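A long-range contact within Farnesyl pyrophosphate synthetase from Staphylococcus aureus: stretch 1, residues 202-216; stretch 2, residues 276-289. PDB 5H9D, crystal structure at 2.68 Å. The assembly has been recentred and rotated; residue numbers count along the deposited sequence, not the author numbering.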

# COMPACT_ATOMS: atom_id res chain seq x y z
N GLY A 202 -13.89 3.60 9.66
CA GLY A 202 -12.93 2.58 9.27
C GLY A 202 -12.87 1.38 10.21
O GLY A 202 -12.73 0.26 9.75
N MET A 203 -12.96 1.61 11.52
CA MET A 203 -12.94 0.51 12.49
C MET A 203 -14.20 -0.32 12.32
O MET A 203 -14.15 -1.55 12.25
CB MET A 203 -12.86 1.05 13.93
CG MET A 203 -11.57 1.83 14.25
SD MET A 203 -10.12 0.79 14.33
CE MET A 203 -10.57 -0.35 15.65
N SER A 204 -15.34 0.36 12.22
CA SER A 204 -16.60 -0.32 12.02
C SER A 204 -16.59 -1.12 10.71
O SER A 204 -17.07 -2.26 10.64
CB SER A 204 -17.73 0.69 11.97
OG SER A 204 -18.79 0.16 11.21
N PHE A 205 -16.04 -0.48 9.67
CA PHE A 205 -15.93 -1.04 8.35
C PHE A 205 -15.37 -2.46 8.43
O PHE A 205 -16.04 -3.43 8.06
CB PHE A 205 -15.00 -0.14 7.53
CG PHE A 205 -14.93 -0.50 6.05
CD1 PHE A 205 -16.07 -0.56 5.27
CD2 PHE A 205 -13.70 -0.73 5.44
CE1 PHE A 205 -15.99 -0.83 3.91
CE2 PHE A 205 -13.62 -1.00 4.09
CZ PHE A 205 -14.75 -1.05 3.32
N GLN A 206 -14.13 -2.55 8.91
CA GLN A 206 -13.41 -3.82 9.05
C GLN A 206 -14.11 -4.83 9.95
O GLN A 206 -14.14 -6.02 9.64
CB GLN A 206 -11.99 -3.57 9.58
CG GLN A 206 -11.08 -4.81 9.57
CD GLN A 206 -10.98 -5.45 8.16
OE1 GLN A 206 -10.45 -4.83 7.23
NE2 GLN A 206 -11.52 -6.67 8.02
N ILE A 207 -14.67 -4.37 11.06
CA ILE A 207 -15.34 -5.31 11.93
C ILE A 207 -16.46 -5.98 11.16
O ILE A 207 -16.73 -7.17 11.32
CB ILE A 207 -15.86 -4.63 13.20
CG1 ILE A 207 -14.69 -4.15 14.05
CG2 ILE A 207 -16.71 -5.61 13.98
CD1 ILE A 207 -15.04 -3.48 15.34
N ILE A 208 -17.10 -5.22 10.29
CA ILE A 208 -18.18 -5.78 9.50
C ILE A 208 -17.67 -6.84 8.54
O ILE A 208 -18.28 -7.91 8.44
CB ILE A 208 -18.97 -4.67 8.78
CG1 ILE A 208 -19.98 -4.09 9.78
CG2 ILE A 208 -19.68 -5.20 7.54
CD1 ILE A 208 -20.33 -2.64 9.51
N ASP A 209 -16.57 -6.58 7.84
CA ASP A 209 -15.99 -7.60 6.96
C ASP A 209 -15.83 -8.94 7.71
O ASP A 209 -16.25 -9.99 7.24
CB ASP A 209 -14.59 -7.19 6.50
CG ASP A 209 -14.59 -6.29 5.29
OD1 ASP A 209 -15.29 -5.25 5.29
OD2 ASP A 209 -13.86 -6.63 4.33
N ASP A 210 -15.22 -8.88 8.89
CA ASP A 210 -14.96 -10.08 9.68
C ASP A 210 -16.20 -10.79 10.08
O ASP A 210 -16.22 -12.00 10.21
CB ASP A 210 -14.13 -9.74 10.92
CG ASP A 210 -12.77 -9.18 10.56
OD1 ASP A 210 -12.34 -9.32 9.37
OD2 ASP A 210 -12.12 -8.62 11.47
N VAL A 211 -17.26 -10.05 10.30
CA VAL A 211 -18.49 -10.72 10.66
C VAL A 211 -19.03 -11.38 9.40
O VAL A 211 -19.41 -12.54 9.43
CB VAL A 211 -19.53 -9.74 11.25
CG1 VAL A 211 -20.81 -10.49 11.57
CG2 VAL A 211 -18.98 -9.12 12.51
N LEU A 212 -19.01 -10.66 8.27
CA LEU A 212 -19.52 -11.19 7.02
C LEU A 212 -18.72 -12.34 6.43
O LEU A 212 -19.02 -12.85 5.36
CB LEU A 212 -19.61 -10.09 5.97
CG LEU A 212 -20.61 -8.94 6.11
CD1 LEU A 212 -20.48 -8.04 4.88
CD2 LEU A 212 -22.01 -9.47 6.25
N ASP A 213 -17.68 -12.76 7.13
CA ASP A 213 -16.88 -13.84 6.60
C ASP A 213 -17.47 -15.16 7.09
O ASP A 213 -17.12 -16.23 6.59
CB ASP A 213 -15.42 -13.68 7.04
CG ASP A 213 -14.44 -14.20 5.99
OD1 ASP A 213 -14.16 -15.42 5.98
OD2 ASP A 213 -13.97 -13.37 5.16
N PHE A 214 -18.38 -15.07 8.06
CA PHE A 214 -19.03 -16.24 8.63
C PHE A 214 -20.52 -16.28 8.29
O PHE A 214 -21.12 -17.34 8.13
CB PHE A 214 -18.86 -16.23 10.16
CG PHE A 214 -17.46 -16.51 10.62
CD1 PHE A 214 -16.94 -17.81 10.59
CD2 PHE A 214 -16.65 -15.49 11.13
CE1 PHE A 214 -15.65 -18.08 11.05
CE2 PHE A 214 -15.37 -15.77 11.59
CZ PHE A 214 -14.87 -17.07 11.55
N THR A 215 -21.11 -15.10 8.17
CA THR A 215 -22.54 -14.96 7.91
C THR A 215 -23.00 -14.82 6.44
O THR A 215 -24.19 -14.99 6.15
CB THR A 215 -23.08 -13.76 8.71
OG1 THR A 215 -22.40 -12.56 8.31
CG2 THR A 215 -22.86 -13.98 10.20
N SER A 216 -22.07 -14.53 5.53
CA SER A 216 -22.37 -14.33 4.11
C SER A 216 -22.49 -15.61 3.27
O SER A 216 -22.98 -16.63 3.75
CB SER A 216 -21.30 -13.41 3.50
OG SER A 216 -21.73 -12.76 2.31
N SER A 276 -21.70 -14.39 19.59
CA SER A 276 -20.49 -13.67 19.26
C SER A 276 -20.55 -12.95 17.92
O SER A 276 -19.89 -11.94 17.73
CB SER A 276 -19.32 -14.63 19.30
OG SER A 276 -19.07 -15.02 20.64
N ILE A 277 -21.31 -13.49 16.99
CA ILE A 277 -21.44 -12.84 15.71
C ILE A 277 -22.20 -11.55 15.97
O ILE A 277 -22.02 -10.56 15.27
CB ILE A 277 -22.23 -13.69 14.71
CG1 ILE A 277 -21.27 -14.62 13.98
CG2 ILE A 277 -22.94 -12.80 13.69
CD1 ILE A 277 -20.28 -13.88 13.11
N ASP A 278 -23.04 -11.57 16.99
CA ASP A 278 -23.82 -10.39 17.31
C ASP A 278 -23.09 -9.43 18.23
O ASP A 278 -23.26 -8.21 18.12
CB ASP A 278 -25.18 -10.82 17.87
CG ASP A 278 -26.08 -11.45 16.79
OD1 ASP A 278 -26.65 -10.68 15.97
OD2 ASP A 278 -26.19 -12.71 16.75
N GLU A 279 -22.27 -9.96 19.12
CA GLU A 279 -21.52 -9.11 20.01
C GLU A 279 -20.54 -8.35 19.11
O GLU A 279 -20.27 -7.17 19.34
CB GLU A 279 -20.80 -9.95 21.05
CG GLU A 279 -20.22 -9.14 22.22
CD GLU A 279 -19.34 -9.98 23.16
OE1 GLU A 279 -18.58 -9.39 23.97
OE2 GLU A 279 -19.42 -11.22 23.09
N ALA A 280 -20.03 -9.02 18.07
CA ALA A 280 -19.09 -8.40 17.13
C ALA A 280 -19.78 -7.26 16.40
O ALA A 280 -19.30 -6.12 16.39
CB ALA A 280 -18.60 -9.42 16.14
N LYS A 281 -20.92 -7.58 15.79
CA LYS A 281 -21.73 -6.61 15.08
C LYS A 281 -21.99 -5.41 15.99
O LYS A 281 -22.04 -4.27 15.52
CB LYS A 281 -23.08 -7.20 14.74
CG LYS A 281 -23.16 -8.13 13.55
CD LYS A 281 -24.65 -8.42 13.36
CE LYS A 281 -24.97 -9.52 12.36
NZ LYS A 281 -26.34 -10.04 12.66
N ALA A 282 -22.16 -5.68 17.28
CA ALA A 282 -22.44 -4.63 18.27
C ALA A 282 -21.32 -3.61 18.42
O ALA A 282 -21.55 -2.41 18.63
CB ALA A 282 -22.73 -5.26 19.60
N VAL A 283 -20.09 -4.11 18.35
CA VAL A 283 -18.93 -3.26 18.47
C VAL A 283 -18.87 -2.36 17.23
O VAL A 283 -18.42 -1.21 17.27
CB VAL A 283 -17.66 -4.08 18.52
CG1 VAL A 283 -16.51 -3.16 18.42
CG2 VAL A 283 -17.60 -4.94 19.79
N SER A 284 -19.29 -2.92 16.10
CA SER A 284 -19.30 -2.17 14.87
C SER A 284 -20.24 -1.02 15.14
O SER A 284 -19.90 0.15 14.92
CB SER A 284 -19.83 -3.05 13.74
OG SER A 284 -20.01 -2.34 12.53
N SER A 285 -21.43 -1.36 15.63
CA SER A 285 -22.45 -0.36 15.93
C SER A 285 -22.07 0.72 16.91
O SER A 285 -22.35 1.89 16.66
CB SER A 285 -23.71 -1.04 16.41
OG SER A 285 -24.53 -1.27 15.28
N LYS A 286 -21.46 0.35 18.02
CA LYS A 286 -21.07 1.38 18.95
C LYS A 286 -20.11 2.32 18.21
O LYS A 286 -20.18 3.56 18.36
CB LYS A 286 -20.39 0.75 20.16
CG LYS A 286 -19.91 1.78 21.13
CD LYS A 286 -19.43 1.16 22.41
CE LYS A 286 -20.57 0.50 23.15
NZ LYS A 286 -20.09 0.18 24.50
N TYR A 287 -19.22 1.74 17.39
CA TYR A 287 -18.24 2.51 16.61
C TYR A 287 -18.90 3.48 15.66
O TYR A 287 -18.44 4.61 15.53
CB TYR A 287 -17.29 1.58 15.83
CG TYR A 287 -15.96 1.37 16.53
CD1 TYR A 287 -15.17 2.48 16.92
CD2 TYR A 287 -15.49 0.08 16.83
CE1 TYR A 287 -13.96 2.31 17.59
CE2 TYR A 287 -14.25 -0.11 17.51
CZ TYR A 287 -13.50 1.01 17.88
OH TYR A 287 -12.29 0.86 18.53
N LEU A 288 -19.97 3.03 15.01
CA LEU A 288 -20.73 3.86 14.09
C LEU A 288 -21.42 5.06 14.79
O LEU A 288 -21.49 6.14 14.23
CB LEU A 288 -21.75 3.00 13.36
CG LEU A 288 -21.28 2.34 12.05
CD1 LEU A 288 -22.40 1.49 11.47
CD2 LEU A 288 -20.86 3.41 11.04
N SER A 289 -21.92 4.85 16.01
CA SER A 289 -22.55 5.92 16.77
C SER A 289 -21.47 6.93 17.12
O SER A 289 -21.66 8.13 17.00
CB SER A 289 -23.16 5.39 18.07
OG SER A 289 -24.09 4.37 17.80

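The two stretches are helical segments that run nearly antiparallel, with an angle of 162° between their N-to-C directions and a closest axial approach of 8.3 Å. The pairing buries 598 Å² in total. The backbones come nearest at a pair of serines: Ser204 CA lies 4.3 Å from Ser284 CA, whereas Val211 CA and Ile277 CA are 6.2 Å apart.

Tyr287 and Ile277, each with 71 Å² covered by the opposing helix, anchor the two ends of the contact. The Tyr287 ring is packed against Met203, whose CB sits 3.8 Å from the centroid of the Tyr287 ring and only 1° off the ring normal. This is a CH-pi contact, in which a weakly polarised methylene meets the electron-rich face. With all three chi angles in m, the side chain of Met203 stays on that side of the ring plane and runs toward the hydroxyl end, placing Met203 CE 3.6 Å from Tyr287 OH, while Met203 SD approaches obliquely, 5.4 Å from the Tyr287 ring centroid. Tyr287 also forms one wall of a pocket for Ile207, which enters as a knob among Ala280, Val283, Ser284 and Tyr287. The t chi2 of Ile207 carries Ile207 CD1 to 3.4 Å from Val283 CG1 and 3.9 Å from Tyr287 CD2, while Ile207 CG2 rests 3.6 Å from Ala280 O.

At the other end, the CA-to-CB bond of Ile277 points sideways, but the end of its side chain comes nearer to the first helix. Ile277 CD1 reaches Val211 CG1 at 3.8 Å and Phe214 CB at 4.0 Å, and Ile277 CG2 meets Thr215 CG2 at 3.7 Å. These contacts are apolar; Thr215 contributes its methyl, while Thr215 OG1 is hydrogen-bonded to Val211 O (3.2 Å) within its own stretch. Val211, with 69 Å² covered, links this cluster to the middle of the interface: Val211 CG2 packs 3.7 Å from Ala280 CB, whose small methyl fits between the helices, and Val211 CG1 lies 3.9 Å from the aliphatic Lys281 CG.

The single hydrogen bond between the stretches joins Ser204 OG to Ser284 OG at 3.1 Å, and either hydroxyl could be the donor. Both serines are buried, so the bond pairs two polar groups within otherwise largely apolar surroundings. Ile208 CD1 closes to 3.1 Å from Ser284 OG, and Leu288 CG lies 3.4 Å from Ser204 OG, flanking the pair with hydrocarbon.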